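Local coordinates for protein ribonucleoside-diphosphate reductase subunit beta (Bacillus halodurans C-125, PDB 2RCC) that probably serves as the di-iron small subunit of a class I ribonucleotide reductase, the enzyme that makes deoxyribonucleotides from ribonucleotides for DNA synthesis, at residues G83-L88 with S192-F197; Y126-S131 with S210-Y215. All blocks are in the same frame, centred on the assembly; numbering follows the deposited sequence.

Contact 1. Residues G83-L88 with S192-F197; sequences GLLAFL and SGFAFF
Between 83-88 and 192-197 the nearest CA atoms are those of L85 and G193, 9.3 Å apart, and within these segments the contact is made by side chains, those of L85, F194 and F197. Helices 72-87 and 191-202 belong to the ferritin-like helical fold of the ribonucleotide reductase small chain, and the contact lies in its interior, its centre about 12 Å from the centre of the chain. A single leucine branch carries the contact from the 83-88 side. L85 has its CG beside the backbone N (chi1 -70°) and its second torsion extended (chi2 168°), which carries CD1 out toward the other helix. There CD1 meets two phenylalanines three residues, almost one helical turn, apart: L85 CD1 lies 4.1 Å from F194 CE1 and 4.2 Å from F197 CE2. The methyl reaches both rings obliquely. G193 contributes no side chain, and the rings reach across from the next residue, F194, and from F197 a turn further on. L85 and F197 run past each other in opposite directions, whereas L85 and F194 cross at a slant. Beyond the two segments, F197 makes an edge-to-face contact with F78, and F194 touches E220, a residue that by similarity binds one of the two iron ions. L85 in turn packs against Y126, the predicted active-site tyrosine. This small, entirely apolar contact, which buries 97 Å² in all, therefore belongs to the hydrophobic surroundings of the probable metal and radical site. Within its own helix F197 is packed by the edge of F196, whose CD2 lies 3.9 Å above the F197 ring, offset toward the rim, while F197 CE1 lies in the F196 plane.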
ATOM      1  N   GLY A  83     -11.208  19.915 -10.214  1.00 25.65           N
ATOM      2  CA  GLY A  83     -12.448  19.135 -10.236  1.00 24.89           C
ATOM      3  C   GLY A  83     -12.285  17.788 -10.943  1.00 26.14           C
ATOM      4  O   GLY A  83     -12.715  16.763 -10.420  1.00 28.40           O
ATOM      5  N   LEU A  84     -11.644  17.788 -12.112  1.00 25.89           N
ATOM      6  CA  LEU A  84     -11.386  16.571 -12.878  1.00 25.89           C
ATOM      7  C   LEU A  84     -10.459  15.645 -12.101  1.00 27.60           C
ATOM      8  O   LEU A  84     -10.720  14.441 -11.999  1.00 24.96           O
ATOM      9  CB  LEU A  84     -10.734  16.877 -14.231  1.00 25.03           C
ATOM     10  CG  LEU A  84     -10.499  15.656 -15.129  1.00 27.22           C
ATOM     11  CD1 LEU A  84     -11.777  14.834 -15.344  1.00 32.09           C
ATOM     12  CD2 LEU A  84      -9.911  16.083 -16.415  1.00 22.93           C
ATOM     13  N   LEU A  85      -9.358  16.212 -11.600  1.00 23.26           N
ATOM     14  CA  LEU A  85      -8.398  15.451 -10.785  1.00 25.05           C
ATOM     15  C   LEU A  85      -9.073  14.809  -9.561  1.00 22.78           C
ATOM     16  O   LEU A  85      -8.801  13.647  -9.263  1.00 26.80           O
ATOM     17  CB  LEU A  85      -7.206  16.329 -10.370  1.00 22.16           C
ATOM     18  CG  LEU A  85      -6.262  16.699 -11.530  1.00 25.80           C
ATOM     19  CD1 LEU A  85      -5.284  17.790 -11.109  1.00 17.19           C
ATOM     20  CD2 LEU A  85      -5.524  15.488 -12.037  1.00 23.01           C
ATOM     21  N   ALA A  86      -9.951  15.555  -8.889  1.00 17.92           N
ATOM     22  CA  ALA A  86     -10.724  15.034  -7.763  1.00 18.31           C
ATOM     23  C   ALA A  86     -11.744  13.988  -8.230  1.00 18.84           C
ATOM     24  O   ALA A  86     -11.930  12.990  -7.555  1.00 17.04           O
ATOM     25  CB  ALA A  86     -11.418  16.168  -7.027  1.00 17.32           C
ATOM     26  N   PHE A  87     -12.368  14.214  -9.391  1.00 21.43           N
ATOM     27  CA  PHE A  87     -13.396  13.316  -9.980  1.00 21.34           C
ATOM     28  C   PHE A  87     -12.881  11.973 -10.465  1.00 22.05           C
ATOM     29  O   PHE A  87     -13.619  11.010 -10.400  1.00 22.76           O
ATOM     30  CB  PHE A  87     -14.103  14.020 -11.176  1.00 23.14           C
ATOM     31  CG  PHE A  87     -15.169  13.179 -11.887  1.00 21.91           C
ATOM     32  CD1 PHE A  87     -16.475  13.156 -11.433  1.00 25.90           C
ATOM     33  CD2 PHE A  87     -14.854  12.425 -13.022  1.00 25.72           C
ATOM     34  CE1 PHE A  87     -17.448  12.381 -12.078  1.00 23.68           C
ATOM     35  CE2 PHE A  87     -15.821  11.654 -13.667  1.00 19.39           C
ATOM     36  CZ  PHE A  87     -17.116  11.639 -13.194  1.00 22.07           C
ATOM     37  N   LEU A  88     -11.651  11.909 -10.966  1.00 23.40           N
ATOM     38  CA  LEU A  88     -11.106  10.669 -11.543  1.00 28.73           C
ATOM     39  C   LEU A  88     -11.058   9.443 -10.616  1.00 31.23           C
ATOM     40  O   LEU A  88     -11.018   8.318 -11.123  1.00 32.95           O
ATOM     41  CB  LEU A  88      -9.738  10.897 -12.228  1.00 27.08           C
ATOM     42  CG  LEU A  88      -9.780  11.616 -13.584  1.00 28.33           C
ATOM     43  CD1 LEU A  88      -8.390  11.864 -14.024  1.00 28.95           C
ATOM     44  CD2 LEU A  88     -10.546  10.862 -14.665  1.00 21.36           C
ATOM     45  N   SER A 192       0.124  18.995 -18.447  1.00 14.62           N
ATOM     46  CA  SER A 192      -0.324  20.352 -18.838  0.50 16.98           C
ATOM     47  C   SER A 192      -1.052  21.026 -17.707  1.00 17.34           C
ATOM     48  O   SER A 192      -0.904  22.229 -17.469  1.00 14.78           O
ATOM     49  CB  SER A 192      -1.331  20.329 -19.989  0.50 18.17           C
ATOM     50  OG  SER A 192      -0.793  19.732 -21.129  0.50 27.10           O
ATOM     51  N   GLY A 193      -1.894  20.238 -17.030  1.00 16.88           N
ATOM     52  CA  GLY A 193      -2.688  20.712 -15.927  1.00 16.25           C
ATOM     53  C   GLY A 193      -1.838  21.045 -14.733  1.00 16.24           C
ATOM     54  O   GLY A 193      -2.051  22.056 -14.116  1.00 20.46           O
ATOM     55  N   PHE A 194      -0.846  20.207 -14.423  1.00 16.23           N
ATOM     56  CA  PHE A 194       0.084  20.549 -13.337  1.00 16.13           C
ATOM     57  C   PHE A 194       0.821  21.837 -13.644  1.00 16.15           C
ATOM     58  O   PHE A 194       0.951  22.694 -12.781  1.00 16.25           O
ATOM     59  CB  PHE A 194       1.073  19.437 -13.052  1.00 19.10           C
ATOM     60  CG  PHE A 194       0.426  18.089 -12.685  1.00 22.87           C
ATOM     61  CD1 PHE A 194      -0.759  18.013 -11.931  1.00 24.05           C
ATOM     62  CD2 PHE A 194       1.029  16.912 -13.074  1.00 25.62           C
ATOM     63  CE1 PHE A 194      -1.328  16.798 -11.593  1.00 22.84           C
ATOM     64  CE2 PHE A 194       0.448  15.660 -12.736  1.00 29.81           C
ATOM     65  CZ  PHE A 194      -0.723  15.610 -11.996  1.00 23.31           C
ATOM     66  N   ALA A 195       1.260  21.997 -14.884  1.00 19.31           N
ATOM     67  CA  ALA A 195       1.906  23.245 -15.322  1.00 18.61           C
ATOM     68  C   ALA A 195       1.039  24.476 -15.087  1.00 18.45           C
ATOM     69  O   ALA A 195       1.572  25.545 -14.754  1.00 18.37           O
ATOM     70  CB  ALA A 195       2.320  23.149 -16.806  1.00 16.13           C
ATOM     71  N   PHE A 196      -0.277  24.340 -15.283  1.00 19.43           N
ATOM     72  CA  PHE A 196      -1.246  25.421 -15.008  1.00 18.21           C
ATOM     73  C   PHE A 196      -1.104  25.895 -13.547  1.00 19.06           C
ATOM     74  O   PHE A 196      -1.040  27.081 -13.278  1.00 18.50           O
ATOM     75  CB  PHE A 196      -2.691  24.999 -15.356  1.00 16.97           C
ATOM     76  CG  PHE A 196      -3.748  25.937 -14.816  1.00 19.07           C
ATOM     77  CD1 PHE A 196      -4.172  27.019 -15.557  1.00 23.76           C
ATOM     78  CD2 PHE A 196      -4.325  25.731 -13.580  1.00 19.62           C
ATOM     79  CE1 PHE A 196      -5.141  27.869 -15.069  1.00 17.55           C
ATOM     80  CE2 PHE A 196      -5.272  26.617 -13.064  1.00 19.98           C
ATOM     81  CZ  PHE A 196      -5.679  27.665 -13.809  1.00 22.46           C
ATOM     82  N   PHE A 197      -1.043  24.948 -12.613  1.00 17.54           N
ATOM     83  CA  PHE A 197      -0.901  25.277 -11.224  1.00 17.19           C
ATOM     84  C   PHE A 197       0.446  25.953 -10.946  1.00 16.77           C
ATOM     85  O   PHE A 197       0.501  26.956 -10.220  1.00 21.24           O
ATOM     86  CB  PHE A 197      -1.136  24.045 -10.341  1.00 18.07           C
ATOM     87  CG  PHE A 197      -2.526  23.500 -10.454  1.00 16.33           C
ATOM     88  CD1 PHE A 197      -3.605  24.251 -10.042  1.00 18.21           C
ATOM     89  CD2 PHE A 197      -2.760  22.267 -11.003  1.00 21.15           C
ATOM     90  CE1 PHE A 197      -4.887  23.763 -10.156  1.00 17.61           C
ATOM     91  CE2 PHE A 197      -4.045  21.781 -11.112  1.00 22.18           C
ATOM     92  CZ  PHE A 197      -5.093  22.536 -10.694  1.00 20.53           C
TER

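Contact 2. Residues Y126-S131 with S210-Y215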
ATOM      1  N   TYR A 126      -6.657  16.272  -3.754  1.00 14.95           N
ATOM      2  CA  TYR A 126      -7.398  17.029  -4.762  1.00 16.17           C
ATOM      3  C   TYR A 126      -8.752  17.508  -4.184  1.00 17.44           C
ATOM      4  O   TYR A 126      -9.133  18.668  -4.356  1.00 19.64           O
ATOM      5  CB  TYR A 126      -7.643  16.244  -6.043  1.00 16.55           C
ATOM      6  CG  TYR A 126      -6.401  15.868  -6.808  1.00 12.73           C
ATOM      7  CD1 TYR A 126      -5.448  16.804  -7.148  1.00 16.34           C
ATOM      8  CD2 TYR A 126      -6.190  14.553  -7.208  1.00 12.73           C
ATOM      9  CE1 TYR A 126      -4.269  16.422  -7.826  1.00 16.85           C
ATOM     10  CE2 TYR A 126      -5.058  14.175  -7.895  1.00 14.79           C
ATOM     11  CZ  TYR A 126      -4.106  15.105  -8.218  1.00 19.35           C
ATOM     12  OH  TYR A 126      -2.993  14.698  -8.918  1.00 19.64           O
ATOM     13  N   SER A 127      -9.455  16.625  -3.503  1.00 17.14           N
ATOM     14  CA  SER A 127     -10.691  16.993  -2.804  1.00 19.26           C
ATOM     15  C   SER A 127     -10.486  18.063  -1.777  1.00 18.05           C
ATOM     16  O   SER A 127     -11.321  18.919  -1.617  1.00 19.53           O
ATOM     17  CB  SER A 127     -11.326  15.786  -2.099  1.00 21.50           C
ATOM     18  OG  SER A 127     -11.726  14.857  -3.081  1.00 33.96           O
ATOM     19  N   TYR A 128      -9.409  17.948  -1.023  1.00 18.49           N
ATOM     20  CA  TYR A 128      -9.040  18.920   0.011  1.00 18.48           C
ATOM     21  C   TYR A 128      -8.859  20.355  -0.550  1.00 19.01           C
ATOM     22  O   TYR A 128      -9.293  21.340   0.071  1.00 17.76           O
ATOM     23  CB  TYR A 128      -7.766  18.404   0.688  1.00 19.77           C
ATOM     24  CG  TYR A 128      -7.168  19.217   1.803  1.00 22.24           C
ATOM     25  CD1 TYR A 128      -7.438  18.913   3.151  1.00 25.01           C
ATOM     26  CD2 TYR A 128      -6.247  20.216   1.529  1.00 15.81           C
ATOM     27  CE1 TYR A 128      -6.843  19.645   4.185  1.00 26.90           C
ATOM     28  CE2 TYR A 128      -5.657  20.966   2.548  1.00 20.07           C
ATOM     29  CZ  TYR A 128      -5.946  20.675   3.869  1.00 28.58           C
ATOM     30  OH  TYR A 128      -5.319  21.400   4.878  1.00 23.23           O
ATOM     31  N   VAL A 129      -8.202  20.465  -1.701  1.00 16.24           N
ATOM     32  CA  VAL A 129      -8.035  21.739  -2.383  1.00 15.47           C
ATOM     33  C   VAL A 129      -9.424  22.257  -2.820  1.00 19.54           C
ATOM     34  O   VAL A 129      -9.805  23.380  -2.499  1.00 18.10           O
ATOM     35  CB  VAL A 129      -7.076  21.626  -3.606  1.00 17.83           C
ATOM     36  CG1 VAL A 129      -7.101  22.899  -4.479  1.00 12.65           C
ATOM     37  CG2 VAL A 129      -5.649  21.318  -3.163  1.00 16.24           C
ATOM     38  N   LEU A 130     -10.195  21.429  -3.516  1.00 22.40           N
ATOM     39  CA  LEU A 130     -11.509  21.841  -4.008  1.00 22.77           C
ATOM     40  C   LEU A 130     -12.468  22.275  -2.855  1.00 23.37           C
ATOM     41  O   LEU A 130     -13.081  23.351  -2.924  1.00 23.23           O
ATOM     42  CB  LEU A 130     -12.086  20.732  -4.885  1.00 26.52           C
ATOM     43  CG  LEU A 130     -13.332  21.020  -5.712  1.00 22.87           C
ATOM     44  CD1 LEU A 130     -13.097  22.167  -6.660  1.00 20.65           C
ATOM     45  CD2 LEU A 130     -13.800  19.775  -6.445  1.00 30.29           C
ATOM     46  N   SER A 131     -12.494  21.511  -1.766  1.00 21.58           N
ATOM     47  CA  SER A 131     -13.359  21.806  -0.633  0.50 22.08           C
ATOM     48  C   SER A 131     -12.905  23.022   0.186  1.00 21.73           C
ATOM     49  O   SER A 131     -13.688  23.563   0.948  1.00 20.52           O
ATOM     50  CB  SER A 131     -13.512  20.585   0.279  0.50 21.96           C
ATOM     51  OG  SER A 131     -12.272  20.229   0.834  0.50 25.97           O
ATOM     52  N   SER A 210      -0.165  24.690  -5.532  1.00 20.88           N
ATOM     53  CA  SER A 210       1.010  24.333  -6.303  1.00 20.80           C
ATOM     54  C   SER A 210       2.025  23.437  -5.544  1.00 21.76           C
ATOM     55  O   SER A 210       2.649  22.537  -6.128  1.00 20.27           O
ATOM     56  CB  SER A 210       1.688  25.623  -6.759  1.00 23.50           C
ATOM     57  OG  SER A 210       2.849  25.321  -7.470  1.00 25.44           O
ATOM     58  N   THR A 211       2.193  23.723  -4.263  1.00 19.90           N
ATOM     59  CA  THR A 211       3.012  22.933  -3.366  1.00 22.70           C
ATOM     60  C   THR A 211       2.507  21.486  -3.274  1.00 20.36           C
ATOM     61  O   THR A 211       3.302  20.552  -3.419  1.00 19.10           O
ATOM     62  CB  THR A 211       3.010  23.495  -1.935  1.00 22.63           C
ATOM     63  OG1 THR A 211       3.610  24.807  -1.909  1.00 21.60           O
ATOM     64  CG2 THR A 211       3.750  22.550  -1.009  1.00 23.56           C
HETATM   65  N   MSE A 212       1.197  21.305  -3.137  1.00 18.05           N
HETATM   66  CA  MSE A 212       0.632  19.951  -3.036  1.00 23.41           C
HETATM   67  C   MSE A 212       0.742  19.228  -4.376  1.00 20.39           C
HETATM   68  O   MSE A 212       1.083  18.049  -4.417  1.00 18.89           O
HETATM   69  CB  MSE A 212      -0.813  20.002  -2.544  1.00 22.25           C
HETATM   70  CG  MSE A 212      -1.152  18.918  -1.430  1.00 33.90           C
HETATM   71 SE   MSE A 212      -2.581  19.667  -0.521  0.75 34.81          SE
HETATM   72  CE  MSE A 212      -3.715  19.455  -2.070  1.00 43.60           C
ATOM     73  N   ILE A 213       0.485  19.948  -5.464  1.00 18.61           N
ATOM     74  CA  ILE A 213       0.695  19.425  -6.821  1.00 20.32           C
ATOM     75  C   ILE A 213       2.147  18.956  -7.007  1.00 22.68           C
ATOM     76  O   ILE A 213       2.398  17.905  -7.596  1.00 19.65           O
ATOM     77  CB  ILE A 213       0.365  20.479  -7.922  1.00 21.14           C
ATOM     78  CG1 ILE A 213      -1.129  20.825  -7.935  1.00 23.45           C
ATOM     79  CG2 ILE A 213       0.763  19.986  -9.312  1.00 21.62           C
ATOM     80  CD1 ILE A 213      -2.069  19.697  -8.349  1.00 21.09           C
ATOM     81  N   ASN A 214       3.090  19.740  -6.507  1.00 22.64           N
ATOM     82  CA  ASN A 214       4.494  19.419  -6.603  1.00 22.01           C
ATOM     83  C   ASN A 214       4.852  18.192  -5.769  1.00 24.25           C
ATOM     84  O   ASN A 214       5.651  17.386  -6.214  1.00 22.75           O
ATOM     85  CB  ASN A 214       5.325  20.621  -6.203  1.00 23.26           C
ATOM     86  CG  ASN A 214       6.763  20.536  -6.687  1.00 36.22           C
ATOM     87  OD1 ASN A 214       7.683  20.658  -5.894  1.00 44.57           O
ATOM     88  ND2 ASN A 214       6.958  20.294  -7.987  1.00 32.36           N
ATOM     89  N   TYR A 215       4.263  18.045  -4.570  1.00 21.14           N
ATOM     90  CA  TYR A 215       4.444  16.803  -3.790  1.00 19.54           C
ATOM     91  C   TYR A 215       3.893  15.600  -4.549  1.00 19.96           C
ATOM     92  O   TYR A 215       4.562  14.555  -4.590  1.00 19.35           O
ATOM     93  CB  TYR A 215       3.820  16.886  -2.431  1.00 20.93           C
ATOM     94  CG  TYR A 215       4.425  17.923  -1.479  1.00 23.73           C
ATOM     95  CD1 TYR A 215       5.674  18.509  -1.699  1.00 33.00           C
ATOM     96  CD2 TYR A 215       3.760  18.244  -0.311  1.00 26.41           C
ATOM     97  CE1 TYR A 215       6.200  19.432  -0.781  1.00 28.96           C
ATOM     98  CE2 TYR A 215       4.285  19.130   0.594  1.00 26.98           C
ATOM     99  CZ  TYR A 215       5.501  19.717   0.353  1.00 30.06           C
ATOM    100  OH  TYR A 215       6.025  20.606   1.271  1.00 37.31           O
TER
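Y126 opens the contact with its ring edge: CE1 lies 4.0 Å from CD1 of I213, which sits in the plane of the tyrosine ring, and the two side chains cross at about a right angle. The I213 methyl gets there because CG1 stands beside the backbone N (chi1 -66°) and the chain turns again at chi2. The axes of segments 126-131 and 210-215, on helices 106-133 and 207-237, run antiparallel (172°) and come within 11.0 Å, as neighbours in the helical bundle. Y128 comes next, in a Met-aromatic contact with selenomethionine M212, whose SE lies 5.2 Å from the ring centroid and 54° off the ring normal. The Y128 hydroxyl is hydrogen-bonded to the carbonyl of I58. V129 also points toward M212, although the modelled spacing of their ends is doubtful. Between the two segments no hydrogen bond forms, and apolar and selenium-aromatic contacts join them, with the predicted active-site Y126 meeting I213 through a ring C-H edge.

The two contacts have centres 9 Å apart and touch directly, on the same side of the chain's centre. Their segments alternate along the chain: 83-88, 126-131, 192-197, then 210-215, on four different helices, of which 191-202 and 207-237 are consecutive. Y126 and I213 of contact 2 pack against contact 1: Y126 CD2 is 3.4 Å from L85 O, and I213 CG2 is 3.6 Å from F194 CD1. Four helices, two of them consecutive in the chain, thus share one core. Since helices 106-133 and 207-237 also carry predicted iron ligands, this core probably encloses the active-site tyrosine beside the di-iron centre.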